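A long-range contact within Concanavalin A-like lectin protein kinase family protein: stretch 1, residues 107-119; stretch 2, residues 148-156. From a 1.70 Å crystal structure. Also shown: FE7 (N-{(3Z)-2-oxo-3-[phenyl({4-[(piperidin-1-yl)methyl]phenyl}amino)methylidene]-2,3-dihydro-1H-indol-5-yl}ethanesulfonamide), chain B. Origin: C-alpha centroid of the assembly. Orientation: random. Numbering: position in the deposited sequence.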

# COMPACT_ATOMS: atom_id res chain seq x y z
N LYS A 107 -11.73 11.60 4.31
CA LYS A 107 -11.92 11.36 5.75
C LYS A 107 -11.21 12.43 6.59
O LYS A 107 -11.72 12.83 7.64
CB LYS A 107 -11.43 9.95 6.16
N SER A 108 -10.01 12.86 6.18
CA SER A 108 -9.35 14.06 6.70
C SER A 108 -8.45 14.63 5.61
O SER A 108 -8.22 13.97 4.61
CB SER A 108 -8.53 13.78 7.96
OG SER A 108 -7.29 13.12 7.66
N LEU A 109 -7.94 15.84 5.82
CA LEU A 109 -6.97 16.43 4.93
C LEU A 109 -5.63 16.12 5.54
O LEU A 109 -5.34 16.58 6.64
CB LEU A 109 -7.12 17.96 4.83
CG LEU A 109 -6.07 18.70 3.98
CD1 LEU A 109 -6.02 18.13 2.57
CD2 LEU A 109 -6.31 20.20 3.95
N LEU A 110 -4.83 15.33 4.83
CA LEU A 110 -3.48 15.03 5.28
C LEU A 110 -2.56 16.19 4.93
O LEU A 110 -2.47 16.56 3.77
CB LEU A 110 -2.97 13.71 4.66
CG LEU A 110 -3.69 12.44 5.18
CD1 LEU A 110 -3.06 11.19 4.63
CD2 LEU A 110 -3.72 12.32 6.69
N THR A 111 -1.89 16.75 5.93
CA THR A 111 -0.91 17.83 5.70
C THR A 111 0.25 17.32 4.84
O THR A 111 0.49 16.09 4.75
CB THR A 111 -0.28 18.38 6.99
OG1 THR A 111 0.52 17.37 7.63
CG2 THR A 111 -1.34 18.91 8.00
N TRP A 112 0.96 18.26 4.23
CA TRP A 112 2.14 17.94 3.47
C TRP A 112 3.15 17.17 4.34
O TRP A 112 3.71 16.17 3.88
CB TRP A 112 2.82 19.16 2.85
CG TRP A 112 4.04 18.70 2.18
CD1 TRP A 112 5.31 18.78 2.65
CD2 TRP A 112 4.09 17.95 0.96
NE1 TRP A 112 6.16 18.15 1.79
CE2 TRP A 112 5.43 17.61 0.75
CE3 TRP A 112 3.14 17.51 0.06
CZ2 TRP A 112 5.85 16.90 -0.37
CZ3 TRP A 112 3.56 16.79 -1.07
CH2 TRP A 112 4.90 16.48 -1.25
N GLU A 113 3.40 17.66 5.55
CA GLU A 113 4.40 17.04 6.42
C GLU A 113 4.03 15.56 6.73
O GLU A 113 4.89 14.67 6.69
CB GLU A 113 4.60 17.87 7.71
N VAL A 114 2.76 15.31 6.99
CA VAL A 114 2.30 13.94 7.22
C VAL A 114 2.45 13.08 5.96
O VAL A 114 2.92 11.95 6.06
CB VAL A 114 0.88 13.92 7.81
CG1 VAL A 114 0.28 12.52 7.74
CG2 VAL A 114 0.89 14.44 9.24
N ARG A 115 2.12 13.61 4.79
CA ARG A 115 2.24 12.83 3.56
C ARG A 115 3.67 12.40 3.23
O ARG A 115 3.90 11.26 2.83
CB ARG A 115 1.68 13.63 2.38
CG ARG A 115 0.18 13.79 2.39
CD ARG A 115 -0.28 14.66 1.23
NE ARG A 115 -1.57 15.28 1.51
CZ ARG A 115 -2.56 15.39 0.62
NH1 ARG A 115 -2.41 14.92 -0.60
NH2 ARG A 115 -3.69 15.98 0.97
N TYR A 116 4.62 13.30 3.41
CA TYR A 116 6.03 13.04 3.11
C TYR A 116 6.53 11.98 4.11
O TYR A 116 7.28 11.10 3.73
CB TYR A 116 6.86 14.30 3.18
CG TYR A 116 8.16 14.27 2.38
CD1 TYR A 116 8.14 14.17 1.00
CD2 TYR A 116 9.39 14.39 2.99
CE1 TYR A 116 9.31 14.15 0.26
CE2 TYR A 116 10.59 14.37 2.27
CZ TYR A 116 10.53 14.24 0.91
OH TYR A 116 11.67 14.27 0.17
N ARG A 117 6.06 12.07 5.35
CA ARG A 117 6.42 11.09 6.38
C ARG A 117 5.87 9.71 6.01
O ARG A 117 6.55 8.71 6.16
CB ARG A 117 5.88 11.53 7.73
CG ARG A 117 6.61 10.93 8.91
CD ARG A 117 5.66 10.62 10.05
NE ARG A 117 5.18 11.83 10.71
CZ ARG A 117 3.94 12.00 11.15
NH1 ARG A 117 3.60 13.14 11.74
NH2 ARG A 117 3.04 11.04 11.00
N ILE A 118 4.63 9.67 5.52
CA ILE A 118 4.01 8.43 5.11
C ILE A 118 4.79 7.76 3.99
O ILE A 118 4.98 6.55 4.00
CB ILE A 118 2.52 8.65 4.72
CG1 ILE A 118 1.66 8.91 5.99
CG2 ILE A 118 1.97 7.46 3.94
CD1 ILE A 118 0.28 9.46 5.75
N VAL A 119 5.25 8.53 3.01
CA VAL A 119 6.00 7.95 1.91
C VAL A 119 7.30 7.35 2.48
O VAL A 119 7.69 6.25 2.09
CB VAL A 119 6.32 8.99 0.82
CG1 VAL A 119 7.31 8.44 -0.20
CG2 VAL A 119 5.04 9.41 0.15
N MET A 148 -2.24 1.16 6.37
CA MET A 148 -3.02 1.52 7.54
C MET A 148 -2.37 2.67 8.27
O MET A 148 -1.11 2.80 8.26
CB MET A 148 -3.14 0.32 8.49
CG MET A 148 -3.84 -0.89 7.91
SD MET A 148 -5.53 -0.47 7.35
CE MET A 148 -6.18 -0.04 8.93
N LEU A 149 -3.17 3.49 8.92
CA LEU A 149 -2.69 4.63 9.66
C LEU A 149 -2.95 4.48 11.15
O LEU A 149 -4.08 4.14 11.54
CB LEU A 149 -3.34 5.89 9.15
CG LEU A 149 -3.00 6.19 7.68
CD1 LEU A 149 -3.76 7.44 7.21
CD2 LEU A 149 -1.48 6.41 7.49
N ASP A 150 -1.92 4.71 11.98
CA ASP A 150 -2.14 4.70 13.43
C ASP A 150 -2.65 6.06 13.89
O ASP A 150 -2.90 6.95 13.08
CB ASP A 150 -0.90 4.21 14.20
CG ASP A 150 0.25 5.19 14.22
OD1 ASP A 150 0.11 6.39 13.83
OD2 ASP A 150 1.34 4.76 14.69
N SER A 151 -2.75 6.22 15.20
CA SER A 151 -3.28 7.43 15.83
C SER A 151 -2.48 8.66 15.47
O SER A 151 -3.03 9.75 15.39
CB SER A 151 -3.41 7.26 17.35
OG SER A 151 -2.16 7.08 17.97
N SER A 152 -1.18 8.50 15.34
CA SER A 152 -0.28 9.60 14.93
C SER A 152 -0.07 9.72 13.42
O SER A 152 0.86 10.43 12.96
CB SER A 152 1.10 9.44 15.59
OG SER A 152 0.99 9.16 16.97
N PHE A 153 -0.91 9.03 12.64
CA PHE A 153 -0.74 8.97 11.22
C PHE A 153 0.60 8.36 10.75
O PHE A 153 1.06 8.66 9.65
CB PHE A 153 -1.00 10.34 10.60
CG PHE A 153 -2.42 10.79 10.73
CD1 PHE A 153 -3.38 10.34 9.82
CD2 PHE A 153 -2.82 11.63 11.76
CE1 PHE A 153 -4.71 10.73 9.92
CE2 PHE A 153 -4.15 12.05 11.85
CZ PHE A 153 -5.09 11.59 10.95
N ASN A 154 1.21 7.49 11.56
CA ASN A 154 2.31 6.67 11.08
C ASN A 154 1.70 5.56 10.22
O ASN A 154 0.60 5.07 10.53
CB ASN A 154 3.12 6.06 12.22
CG ASN A 154 3.80 7.13 13.12
OD1 ASN A 154 4.52 7.99 12.66
ND2 ASN A 154 3.52 7.06 14.43
N ALA A 155 2.39 5.19 9.15
CA ALA A 155 1.87 4.23 8.16
C ALA A 155 2.37 2.81 8.37
O ALA A 155 3.55 2.62 8.74
CB ALA A 155 2.22 4.69 6.78
N LYS A 156 1.49 1.81 8.20
CA LYS A 156 1.83 0.40 8.24
C LYS A 156 1.31 -0.30 7.01
O LYS A 156 0.11 -0.26 6.75
CB LYS A 156 1.27 -0.28 9.49
CG LYS A 156 2.00 0.08 10.79
CD LYS A 156 1.41 -0.56 12.04
CE LYS A 156 2.32 -0.38 13.25
NZ LYS A 156 3.30 -1.52 13.39
C4 FE7 B . -7.75 -3.25 9.04
C14 FE7 B . -10.61 -1.69 5.02
C5 FE7 B . -6.94 -3.77 10.07
C6 FE7 B . -6.04 -4.79 9.84
C11 FE7 B . -9.94 -1.44 7.70
C7 FE7 B . -5.91 -5.29 8.56
C8 FE7 B . -8.17 -2.15 11.07
C9 FE7 B . -8.57 -2.21 9.64
C10 FE7 B . -9.51 -1.35 9.11
C12 FE7 B . -10.65 -2.54 7.25
C13 FE7 B . -10.98 -2.66 5.91
N1 FE7 B . -7.21 -3.09 11.25
N2 FE7 B . -9.97 -0.35 9.88
C3 FE7 B . -7.59 -3.75 7.75
N3 FE7 B . -15.14 3.48 9.97
O2 FE7 B . -8.61 -1.40 11.94
C2 FE7 B . -6.65 -4.74 7.51
N FE7 B . -6.33 -5.19 6.19
S FE7 B . -6.92 -4.72 4.76
O FE7 B . -8.18 -4.07 4.96
O1 FE7 B . -6.85 -5.85 3.89
C1 FE7 B . -5.68 -3.54 4.35
C FE7 B . -4.34 -4.16 4.69
C16 FE7 B . -9.58 -0.46 6.79
C15 FE7 B . -9.91 -0.59 5.45
C17 FE7 B . -10.96 0.64 9.72
C22 FE7 B . -11.76 0.71 8.60
C21 FE7 B . -12.69 1.73 8.47
C20 FE7 B . -12.83 2.70 9.45
C19 FE7 B . -12.02 2.62 10.57
C18 FE7 B . -11.10 1.60 10.72
C23 FE7 B . -13.86 3.80 9.32
C28 FE7 B . -16.04 4.64 9.94
C27 FE7 B . -17.32 4.36 10.70
C26 FE7 B . -18.02 3.13 10.15
C25 FE7 B . -17.06 1.96 10.06
C24 FE7 B . -15.80 2.35 9.33
O HOH W 1 3.62 8.79 8.77

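Stretch 1 enters as a loop and becomes a helix at W112, which runs on past V119. T111 is the N-cap: T111 OG1 accepts from V114 N at 3.1 Å, satisfying an amide at the helix start that has no carbonyl of a preceding turn to bind. Stretch 2 is a hairpin. Its two strands pair at M148 and K156, where M148 N donates to K156 O and K156 N to M148 O, both at 2.8 Å. A type I turn from D150 to F153 joins them, closed by F153 N to D150 O at 2.9 Å. The helix packs against this hairpin. The CA atoms of I118 and A155 lie 5.6 Å apart, and those of V114 and F153 lie 7.1 Å apart. The small side chain of A155 accompanies the closer approach.

D150 braces the turn from within. D150 OD1 accepts from N154 N at 2.8 Å and, weakly, from S152 N at 2.9 Å. N154 ND2 donates to D150 OD2 at 3.2 Å. A short acid with two oxygens suits this position, since it can reach both backbone and side-chain donors.

F153 has the largest area covered by the other stretch. It has positive phi (59°), and its CA-to-CB bond points toward stretch 1. L110 CD2 comes to 3.7 Å from F153 CD1, and V114 CG1 to 3.8 Å from F153 CB. S108 OG lies 4.2 Å from F153 CE1. The large apolar side chain is broad enough to meet both the loop and the first turn of the helix.

I118 continues the apolar contact further along the helix. Its CA-to-CB bond points sideways, but the end of the side chain comes nearer to stretch 2. I118 CD1 lies 3.9 Å from L149 CD2, and I118 CG2 lies 4.0 Å from A155 CB. The branched chain therefore touches residues from both strands. I118, L149 and A155 are all buried, as suits side chains without polar groups.

R117 supplies the polar link. R117 NH2 donates a hydrogen bond to S152 O at 3.0 Å. A long side chain lets the guanidinium reach from the helix to the turn carbonyl. A water adds a bridge: the water O accepts from R117 NH2 at 3.2 Å and donates to F153 O at 2.7 Å. The CA-to-CB bond of R115 points away from stretch 2, and the side chain ties the helix to its own loop, with R115 NE donating to L110 O at 2.7 Å and R115 NH2 to the same oxygen at 3.1 Å.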